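Local structure of cytochrome C (Marichromatium purpuratum 984, 5LO9) at residues D28-E33 and A90-R94; V281-Q285 and P427-N431; R381-P385 and P460-W464. The protein probably oxidises thiosulfate to tetrathionate, and may also run the reverse reaction, passing electrons among four c-type hemes. One frame throughout, in Å; residues are numbered along the deposited sequence.

The three contacts follow different chemistry. Contact 2 is the buried one, whereas contacts 1 and 3 are partly buried and lie on opposite sides of the chain's centre, their own centres about 49 Å apart. Contact 1 ties two loops of the N-terminal diheme half by hydrogen bonds of backbone, amide and carboxylate groups. Contact 2 also joins two loops, but through a salt bridge and a glutamine that reaches a heme propionate. Contact 3 is largely apolar and sets a loop against helix 460-470. The segments of contacts 2 and 3 alternate along the chain and come within about 11 Å at their nearest atoms, both near the heme ligated by H406 and M450; contact 1 closes before either opens.

Contact 1. Residues D28-E33 and A90-R94; sequences DGGGDE and ASNAR. With EDO (1,2-ethanediol), chain U.
N92 reaches from the 90-94 loop into the bend of 28-33, held by its backbone and its amide together. N92 N donates to G30 O (2.8 Å), meeting that oxygen from above the carbonyl plane. CB of N92 then rests on G31 O at 3.3 Å. With CG beside the backbone N (chi1 -62°), the amide is turned toward D28. At the tip ND2 of N92 donates to D28 OD1 (2.8 Å), a bond that lies close to the amide plane and uses the syn lone pair of the carboxylate; a weaker bond runs from ND2 to G31 O (3.4 Å). Amide and carboxylate are nearly coplanar, 22° apart. D28 OD1 has a second donor, G30 N, which comes from above the carboxylate plane and closes an Asx turn, fixing the acid that receives N92. Further along, R94 N gives an almost straight bond (175°) to E33 OE2 at 3.2 Å; the same oxygen also accepts from Y144 N. Between these two grips an ethanediol, probably picked up from the crystallisation solution, bridges the segments: its O1 donates to N92 O (2.7 Å) and accepts from E33 N. S91 faces the other way, its OG accepting from A93 N in an ST turn and pairing with G141 O. The 28-33 loop follows helix 22-25, which carries the heme ligand H25, and G31 bonds back to H25 through the backbone; the 90-94 loop leads from helix 74-86 toward helix 102-110. Through Y144 and S145, E33 also touches the start of helix 144-156, linking the first heme-binding unit to the second.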
loop_
_atom_site.group_PDB
_atom_site.type_symbol
_atom_site.label_atom_id
_atom_site.label_comp_id
_atom_site.label_asym_id
_atom_site.label_seq_id
_atom_site.Cartn_x
_atom_site.Cartn_y
_atom_site.Cartn_z
ATOM N N ASP A 28 -5.974 -34.886 44.060
ATOM C CA ASP A 28 -6.319 -33.621 43.427
ATOM C C ASP A 28 -6.985 -33.777 42.054
ATOM O O ASP A 28 -7.397 -32.765 41.483
ATOM C CB ASP A 28 -5.057 -32.722 43.353
ATOM C CG ASP A 28 -3.920 -33.333 42.561
ATOM O OD1 ASP A 28 -4.071 -34.501 42.148
ATOM O OD2 ASP A 28 -2.865 -32.656 42.385
ATOM N N GLY A 29 -7.202 -34.996 41.558
ATOM C CA GLY A 29 -7.724 -35.212 40.213
ATOM C C GLY A 29 -6.731 -34.909 39.106
ATOM O O GLY A 29 -7.117 -34.830 37.930
ATOM N N GLY A 30 -5.458 -34.750 39.451
ATOM C CA GLY A 30 -4.411 -34.311 38.563
ATOM C C GLY A 30 -3.765 -35.335 37.658
ATOM O O GLY A 30 -2.892 -34.944 36.880
ATOM N N GLY A 31 -4.124 -36.619 37.729
ATOM C CA GLY A 31 -3.506 -37.624 36.876
ATOM C C GLY A 31 -2.215 -38.193 37.436
ATOM O O GLY A 31 -1.713 -37.789 38.488
ATOM N N ASP A 32 -1.658 -39.169 36.713
ATOM C CA ASP A 32 -0.401 -39.775 37.144
ATOM C C ASP A 32 0.425 -40.152 35.922
ATOM O O ASP A 32 -0.036 -40.908 35.065
ATOM C CB ASP A 32 -0.649 -41.004 38.025
ATOM C CG ASP A 32 0.619 -41.503 38.709
ATOM O OD1 ASP A 32 1.278 -42.407 38.163
ATOM O OD2 ASP A 32 0.974 -40.965 39.783
ATOM N N GLU A 33 1.660 -39.652 35.864
ATOM C CA GLU A 33 2.519 -39.925 34.721
ATOM C C GLU A 33 2.825 -41.406 34.587
ATOM O O GLU A 33 2.726 -41.964 33.490
ATOM C CB GLU A 33 3.812 -39.145 34.858
ATOM C CG GLU A 33 3.737 -37.759 34.341
ATOM C CD GLU A 33 3.550 -37.707 32.842
ATOM O OE1 GLU A 33 3.821 -38.733 32.135
ATOM O OE2 GLU A 33 3.134 -36.613 32.399
ATOM N N ALA A 90 -6.333 -29.201 38.144
ATOM C CA ALA A 90 -5.086 -29.642 38.738
ATOM C C ALA A 90 -4.355 -30.529 37.739
ATOM O O ALA A 90 -4.959 -31.146 36.863
ATOM C CB ALA A 90 -5.354 -30.394 40.041
ATOM N N SER A 91 -3.050 -30.626 37.916
ATOM C CA SER A 91 -2.247 -31.450 37.039
ATOM C C SER A 91 -1.065 -31.985 37.811
ATOM O O SER A 91 -0.408 -31.247 38.546
ATOM C CB SER A 91 -1.735 -30.675 35.835
ATOM O OG SER A 91 -0.675 -31.401 35.212
ATOM N N ASN A 92 -0.802 -33.264 37.631
ATOM C CA ASN A 92 0.394 -33.886 38.163
ATOM C C ASN A 92 1.273 -34.333 37.007
ATOM O O ASN A 92 1.943 -35.365 37.054
ATOM C CB ASN A 92 0.026 -35.016 39.109
ATOM C CG ASN A 92 -0.754 -34.517 40.301
ATOM O OD1 ASN A 92 -0.369 -33.532 40.961
ATOM N ND2 ASN A 92 -1.900 -35.151 40.552
ATOM N N ALA A 93 1.281 -33.518 35.959
ATOM C CA ALA A 93 2.062 -33.797 34.773
ATOM C C ALA A 93 3.549 -33.572 35.007
ATOM O O ALA A 93 3.972 -32.724 35.797
ATOM C CB ALA A 93 1.597 -32.912 33.635
ATOM N N ARG A 94 4.341 -34.345 34.290
ATOM C CA ARG A 94 5.783 -34.150 34.270
ATOM C C ARG A 94 6.288 -34.698 32.940
ATOM O O ARG A 94 6.314 -35.917 32.738
ATOM C CB ARG A 94 6.448 -34.845 35.461
ATOM C CG ARG A 94 7.987 -34.649 35.544
ATOM C CD ARG A 94 8.575 -35.414 36.736
ATOM N NE ARG A 94 10.026 -35.263 36.868
ATOM C CZ ARG A 94 10.742 -35.765 37.875
ATOM N NH1 ARG A 94 10.157 -36.475 38.841
ATOM N NH2 ARG A 94 12.053 -35.569 37.909
HETATM C C1 EDO U . 4.040 -38.072 38.749
HETATM O O1 EDO U . 2.747 -37.673 38.253
HETATM C C2 EDO U . 4.121 -39.604 38.748
HETATM O O2 EDO U . 5.486 -39.969 38.535
#

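Contact 2. Residues V281-Q285 and P427-N431; sequences VGNDQ and PRSYN. With HEC (heme c), chain F.
R428 lays one face of its guanidinium over the backbone of 281-285, the plane passing 3.7 Å from N283 CA, which sits near the margin of the group. Bends at chi2 and chi3 (both -63°) fold the chain back to D284, which it grips side-on: NE of R428 donates to OD2 of D284 (2.9 Å) and NH2 to OD1 of D284 (3.1 Å). With carboxylate and guanidinium planes 78° apart, the two nitrogens approach both D284 oxygens from above the carboxylate plane, while OD2 lies at the guanidinium edge. The backbone repeats the link, D284 N donating to R428 O (3.2 Å). N283 ND2, whose stronger partner is S334 O, adds a weak bond to S429 O (3.1 Å). Q285 bends at chi2 and sends NE2 to the propionate oxygen O2A of the heme ligated by H406 and M450; the modelled bond is too short for its length to be trusted. That oxygen and NE2 both sit at the edge of the Y430 ring, whose OH reaches N471, just past helix 460-470. R269 also hydrogen-bonds this heme. Y430 touches the second heme of this half too, and the Q285 and Y430 end of the junction thus borders both cofactors. The two loops joined here run from helix 256-269 to helix 292-295 and from strand 418-421 to helix 439-449.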
loop_
_atom_site.group_PDB
_atom_site.type_symbol
_atom_site.label_atom_id
_atom_site.label_comp_id
_atom_site.label_asym_id
_atom_site.label_seq_id
_atom_site.Cartn_x
_atom_site.Cartn_y
_atom_site.Cartn_z
ATOM N N VAL A 281 -14.486 -3.006 17.497
ATOM C CA VAL A 281 -15.155 -4.260 17.134
ATOM C C VAL A 281 -16.436 -4.349 17.937
ATOM O O VAL A 281 -16.403 -4.301 19.175
ATOM C CB VAL A 281 -14.254 -5.481 17.375
ATOM C CG1 VAL A 281 -15.040 -6.798 17.177
ATOM C CG2 VAL A 281 -13.034 -5.436 16.434
ATOM N N GLY A 282 -17.557 -4.479 17.229
ATOM C CA GLY A 282 -18.874 -4.485 17.841
ATOM C C GLY A 282 -19.571 -5.838 17.852
ATOM O O GLY A 282 -20.797 -5.950 18.036
ATOM N N ASN A 283 -18.795 -6.887 17.627
ATOM C CA ASN A 283 -19.340 -8.215 17.683
ATOM C C ASN A 283 -18.248 -9.147 18.169
ATOM O O ASN A 283 -17.244 -8.700 18.735
ATOM C CB ASN A 283 -19.922 -8.622 16.317
ATOM C CG ASN A 283 -18.906 -8.608 15.231
ATOM O OD1 ASN A 283 -17.701 -8.638 15.488
ATOM N ND2 ASN A 283 -19.383 -8.642 13.987
ATOM N N ASP A 284 -18.481 -10.450 17.966
ATOM C CA ASP A 284 -17.613 -11.522 18.430
ATOM C C ASP A 284 -17.005 -12.245 17.233
ATOM O O ASP A 284 -17.201 -13.443 17.042
ATOM C CB ASP A 284 -18.384 -12.470 19.356
ATOM C CG ASP A 284 -18.736 -11.819 20.705
ATOM O OD1 ASP A 284 -17.972 -10.936 21.155
ATOM O OD2 ASP A 284 -19.733 -12.222 21.338
ATOM N N GLN A 285 -16.207 -11.507 16.471
ATOM C CA GLN A 285 -15.574 -11.972 15.258
ATOM C C GLN A 285 -14.096 -11.622 15.325
ATOM O O GLN A 285 -13.673 -10.810 16.149
ATOM C CB GLN A 285 -16.198 -11.321 14.039
ATOM C CG GLN A 285 -17.693 -11.544 13.923
ATOM C CD GLN A 285 -18.124 -12.972 13.600
ATOM O OE1 GLN A 285 -19.021 -13.510 14.243
ATOM N NE2 GLN A 285 -17.544 -13.556 12.573
ATOM N N PRO A 427 -27.020 -11.367 17.261
ATOM C CA PRO A 427 -26.430 -10.039 17.513
ATOM C C PRO A 427 -24.916 -10.009 17.640
ATOM O O PRO A 427 -24.353 -8.909 17.662
ATOM C CB PRO A 427 -27.091 -9.608 18.830
ATOM C CG PRO A 427 -27.521 -10.892 19.472
ATOM C CD PRO A 427 -27.919 -11.781 18.342
ATOM N N ARG A 428 -24.236 -11.146 17.752
ATOM C CA ARG A 428 -22.781 -11.151 17.835
ATOM C C ARG A 428 -22.110 -11.663 16.556
ATOM O O ARG A 428 -20.915 -11.976 16.568
ATOM C CB ARG A 428 -22.336 -11.978 19.031
ATOM C CG ARG A 428 -23.119 -11.692 20.266
ATOM C CD ARG A 428 -22.969 -10.304 20.729
ATOM N NE ARG A 428 -21.608 -9.999 21.099
ATOM C CZ ARG A 428 -21.133 -8.764 21.101
ATOM N NH1 ARG A 428 -21.934 -7.762 20.744
ATOM N NH2 ARG A 428 -19.870 -8.535 21.442
ATOM N N SER A 429 -22.844 -11.732 15.453
ATOM C CA SER A 429 -22.297 -12.152 14.177
ATOM C C SER A 429 -22.006 -10.930 13.302
ATOM O O SER A 429 -22.201 -9.787 13.694
ATOM C CB SER A 429 -23.288 -13.102 13.512
ATOM O OG SER A 429 -22.788 -13.606 12.305
ATOM N N TYR A 430 -21.521 -11.177 12.097
ATOM C CA TYR A 430 -21.339 -10.099 11.136
ATOM C C TYR A 430 -22.683 -9.483 10.787
ATOM O O TYR A 430 -23.728 -10.144 10.875
ATOM C CB TYR A 430 -20.665 -10.623 9.867
ATOM C CG TYR A 430 -21.280 -11.882 9.266
ATOM C CD1 TYR A 430 -22.362 -11.802 8.371
ATOM C CD2 TYR A 430 -20.782 -13.135 9.580
ATOM C CE1 TYR A 430 -22.920 -12.929 7.804
ATOM C CE2 TYR A 430 -21.339 -14.307 9.000
ATOM C CZ TYR A 430 -22.402 -14.181 8.119
ATOM O OH TYR A 430 -22.956 -15.287 7.542
ATOM N N ASN A 431 -22.660 -8.208 10.364
ATOM C CA ASN A 431 -23.919 -7.496 10.178
ATOM C C ASN A 431 -24.401 -7.635 8.729
ATOM O O ASN A 431 -23.778 -8.301 7.894
ATOM C CB ASN A 431 -23.816 -6.030 10.678
ATOM C CG ASN A 431 -23.009 -5.060 9.762
ATOM O OD1 ASN A 431 -22.973 -5.167 8.516
ATOM N ND2 ASN A 431 -22.422 -4.045 10.413
HETATM FE FE HEC F . -17.180 -23.296 10.567
HETATM C CHA HEC F . -15.486 -20.244 10.562
HETATM C CHB HEC F . -19.624 -22.014 8.423
HETATM C CHC HEC F . -18.561 -26.459 10.294
HETATM C CHD HEC F . -15.122 -24.439 13.199
HETATM N NA HEC F . -17.509 -21.447 9.661
HETATM C C1A HEC F . -16.739 -20.356 9.791
HETATM C C2A HEC F . -17.286 -19.199 9.030
HETATM C C3A HEC F . -18.481 -19.722 8.394
HETATM C C4A HEC F . -18.532 -21.132 8.865
HETATM C CMA HEC F . -19.403 -18.966 7.487
HETATM C CAA HEC F . -16.768 -17.807 8.870
HETATM C CBA HEC F . -17.868 -16.842 9.326
HETATM C CGA HEC F . -17.522 -16.058 10.562
HETATM O O1A HEC F . -16.407 -16.223 11.078
HETATM O O2A HEC F . -18.397 -15.283 11.005
HETATM N NB HEC F . -18.797 -24.084 9.535
HETATM C C1B HEC F . -19.646 -23.436 8.748
HETATM C C2B HEC F . -20.683 -24.320 8.170
HETATM C C3B HEC F . -20.363 -25.636 8.714
HETATM C C4B HEC F . -19.158 -25.366 9.533
HETATM C CMB HEC F . -21.798 -23.938 7.266
HETATM C CAB HEC F . -21.053 -26.953 8.476
HETATM C CBB HEC F . -20.975 -27.228 6.993
HETATM N NC HEC F . -16.907 -25.113 11.567
HETATM C C1C HEC F . -17.545 -26.247 11.317
HETATM C C2C HEC F . -17.176 -27.348 12.222
HETATM C C3C HEC F . -16.167 -26.766 13.086
HETATM C C4C HEC F . -16.095 -25.364 12.597
HETATM C CMC HEC F . -17.746 -28.728 12.231
HETATM C CAC HEC F . -15.406 -27.345 14.251
HETATM C CBC HEC F . -14.676 -28.627 14.029
HETATM N ND HEC F . -15.589 -22.495 11.653
HETATM C C1D HEC F . -14.898 -23.094 12.634
HETATM C C2D HEC F . -13.808 -22.220 13.146
HETATM C C3D HEC F . -13.912 -21.004 12.359
HETATM C C4D HEC F . -15.042 -21.282 11.464
HETATM C CMD HEC F . -12.808 -22.491 14.211
HETATM C CAD HEC F . -13.055 -19.793 12.488
HETATM C CBD HEC F . -11.729 -20.131 11.814
HETATM C CGD HEC F . -10.532 -19.579 12.579
HETATM O O1D HEC F . -10.655 -18.973 13.658
HETATM O O2D HEC F . -9.407 -19.772 12.109
#

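Contact 3. Residues R381-P385 and P460-W464; sequences RLQPP and PQEAW
W464 NE1 donates to Q383 O at 3.1 Å, a weak, bent bond (132°) that ties the indole of the helix to the backbone of the 381-385 loop. Around it the contact is apolar, with the indole clasped between two side chains. P385 CD stands over the centre of one face, 3.9 Å from the centroid of the five-membered ring; L382 CD1 covers the opposite face, 4.1 Å from that centroid and nearer its margin. Both are CH-pi contacts. P384 closes in on the benzo part, its CA 3.6 Å from CZ2 of W464. The first torsion of the tryptophan (chi1 -77°) sets the indole away from its own carbonyl carbon and across to the loop, where it slips between leucine and proline. The branches of L382 then part: CD1 also meets CB of A463 (4.3 Å), while CD2 packs on CB of P460 (4.4 Å). Farther along, P385 CB lies against OE1 of Q461 (3.4 Å), whose NE2 bonds G388 O and D465 OD1. The ring of F497 meets the indole as well. The loop, between helices 351-363 and 391-401, is thereby laid against the first turn of helix 460-470, and both lean on helix 439-449: L382 touches A443, A463 touches A447, and W464 touches V439 and D440.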
loop_
_atom_site.group_PDB
_atom_site.type_symbol
_atom_site.label_atom_id
_atom_site.label_comp_id
_atom_site.label_asym_id
_atom_site.label_seq_id
_atom_site.Cartn_x
_atom_site.Cartn_y
_atom_site.Cartn_z
ATOM N N ARG A 381 -15.583 -19.463 -6.829
ATOM C CA ARG A 381 -16.973 -19.223 -7.193
ATOM C C ARG A 381 -17.624 -20.516 -7.678
ATOM O O ARG A 381 -16.995 -21.334 -8.358
ATOM C CB ARG A 381 -17.052 -18.151 -8.275
ATOM C CG ARG A 381 -18.377 -17.369 -8.325
ATOM C CD ARG A 381 -18.329 -16.239 -9.384
ATOM N NE ARG A 381 -17.013 -15.587 -9.409
ATOM C CZ ARG A 381 -16.684 -14.465 -8.766
ATOM N NH1 ARG A 381 -17.592 -13.818 -8.038
ATOM N NH2 ARG A 381 -15.436 -13.987 -8.862
ATOM N N LEU A 382 -18.886 -20.696 -7.293
ATOM C CA LEU A 382 -19.709 -21.844 -7.642
ATOM C C LEU A 382 -20.680 -21.487 -8.753
ATOM O O LEU A 382 -21.097 -20.332 -8.880
ATOM C CB LEU A 382 -20.537 -22.304 -6.445
ATOM C CG LEU A 382 -19.806 -22.614 -5.155
ATOM C CD1 LEU A 382 -20.825 -22.980 -4.084
ATOM C CD2 LEU A 382 -18.858 -23.711 -5.397
ATOM N N GLN A 383 -21.080 -22.495 -9.527
ATOM C CA GLN A 383 -22.150 -22.291 -10.494
ATOM C C GLN A 383 -23.478 -22.147 -9.765
ATOM O O GLN A 383 -23.761 -22.916 -8.831
ATOM C CB GLN A 383 -22.181 -23.423 -11.520
ATOM C CG GLN A 383 -23.348 -23.301 -12.540
ATOM C CD GLN A 383 -23.174 -22.225 -13.654
ATOM O OE1 GLN A 383 -24.159 -21.570 -14.044
ATOM N NE2 GLN A 383 -21.942 -22.055 -14.180
ATOM N N PRO A 384 -24.290 -21.146 -10.089
ATOM C CA PRO A 384 -25.528 -20.965 -9.365
ATOM C C PRO A 384 -26.472 -22.107 -9.675
ATOM O O PRO A 384 -26.462 -22.652 -10.791
ATOM C CB PRO A 384 -26.068 -19.627 -9.886
ATOM C CG PRO A 384 -25.442 -19.454 -11.198
ATOM C CD PRO A 384 -24.101 -20.076 -11.085
ATOM N N PRO A 385 -27.286 -22.522 -8.715
ATOM C CA PRO A 385 -28.146 -23.691 -8.918
ATOM C C PRO A 385 -29.340 -23.371 -9.805
ATOM O O PRO A 385 -30.050 -22.385 -9.586
ATOM C CB PRO A 385 -28.588 -24.059 -7.497
ATOM C CG PRO A 385 -28.453 -22.793 -6.702
ATOM C CD PRO A 385 -27.599 -21.808 -7.471
ATOM N N PRO A 460 -21.443 -28.542 -4.038
ATOM C CA PRO A 460 -21.890 -27.167 -4.284
ATOM C C PRO A 460 -23.303 -26.933 -3.815
ATOM O O PRO A 460 -23.546 -26.018 -3.012
ATOM C CB PRO A 460 -21.761 -27.044 -5.795
ATOM C CG PRO A 460 -20.651 -27.972 -6.119
ATOM C CD PRO A 460 -20.801 -29.130 -5.210
ATOM N N GLN A 461 -24.226 -27.811 -4.220
ATOM C CA GLN A 461 -25.622 -27.622 -3.860
ATOM C C GLN A 461 -25.802 -27.659 -2.342
ATOM O O GLN A 461 -26.550 -26.852 -1.780
ATOM C CB GLN A 461 -26.489 -28.686 -4.539
ATOM C CG GLN A 461 -27.996 -28.474 -4.350
ATOM C CD GLN A 461 -28.540 -27.280 -5.138
ATOM O OE1 GLN A 461 -28.464 -27.259 -6.377
ATOM N NE2 GLN A 461 -29.069 -26.268 -4.423
ATOM N N GLU A 462 -25.114 -28.569 -1.651
ATOM C CA GLU A 462 -25.226 -28.575 -0.201
ATOM C C GLU A 462 -24.715 -27.242 0.348
ATOM O O GLU A 462 -25.342 -26.630 1.220
ATOM C CB GLU A 462 -24.455 -29.766 0.399
ATOM C CG GLU A 462 -25.087 -31.150 0.158
ATOM C CD GLU A 462 -24.156 -32.356 0.398
ATOM O OE1 GLU A 462 -22.973 -32.209 0.721
ATOM O OE2 GLU A 462 -24.590 -33.489 0.162
ATOM N N ALA A 463 -23.596 -26.752 -0.187
ATOM C CA ALA A 463 -23.079 -25.472 0.270
ATOM C C ALA A 463 -24.081 -24.362 0.040
ATOM O O ALA A 463 -24.306 -23.533 0.928
ATOM C CB ALA A 463 -21.773 -25.141 -0.448
ATOM N N TRP A 464 -24.704 -24.335 -1.141
ATOM C CA TRP A 464 -25.747 -23.348 -1.403
ATOM C C TRP A 464 -26.901 -23.448 -0.407
ATOM O O TRP A 464 -27.407 -22.431 0.074
ATOM C CB TRP A 464 -26.316 -23.525 -2.800
ATOM C CG TRP A 464 -25.499 -23.026 -3.929
ATOM C CD1 TRP A 464 -24.790 -23.765 -4.813
ATOM C CD2 TRP A 464 -25.333 -21.664 -4.310
ATOM N NE1 TRP A 464 -24.191 -22.952 -5.735
ATOM C CE2 TRP A 464 -24.510 -21.651 -5.441
ATOM C CE3 TRP A 464 -25.803 -20.441 -3.796
ATOM C CZ2 TRP A 464 -24.130 -20.469 -6.065
ATOM C CZ3 TRP A 464 -25.433 -19.288 -4.412
ATOM C CH2 TRP A 464 -24.605 -19.302 -5.541
#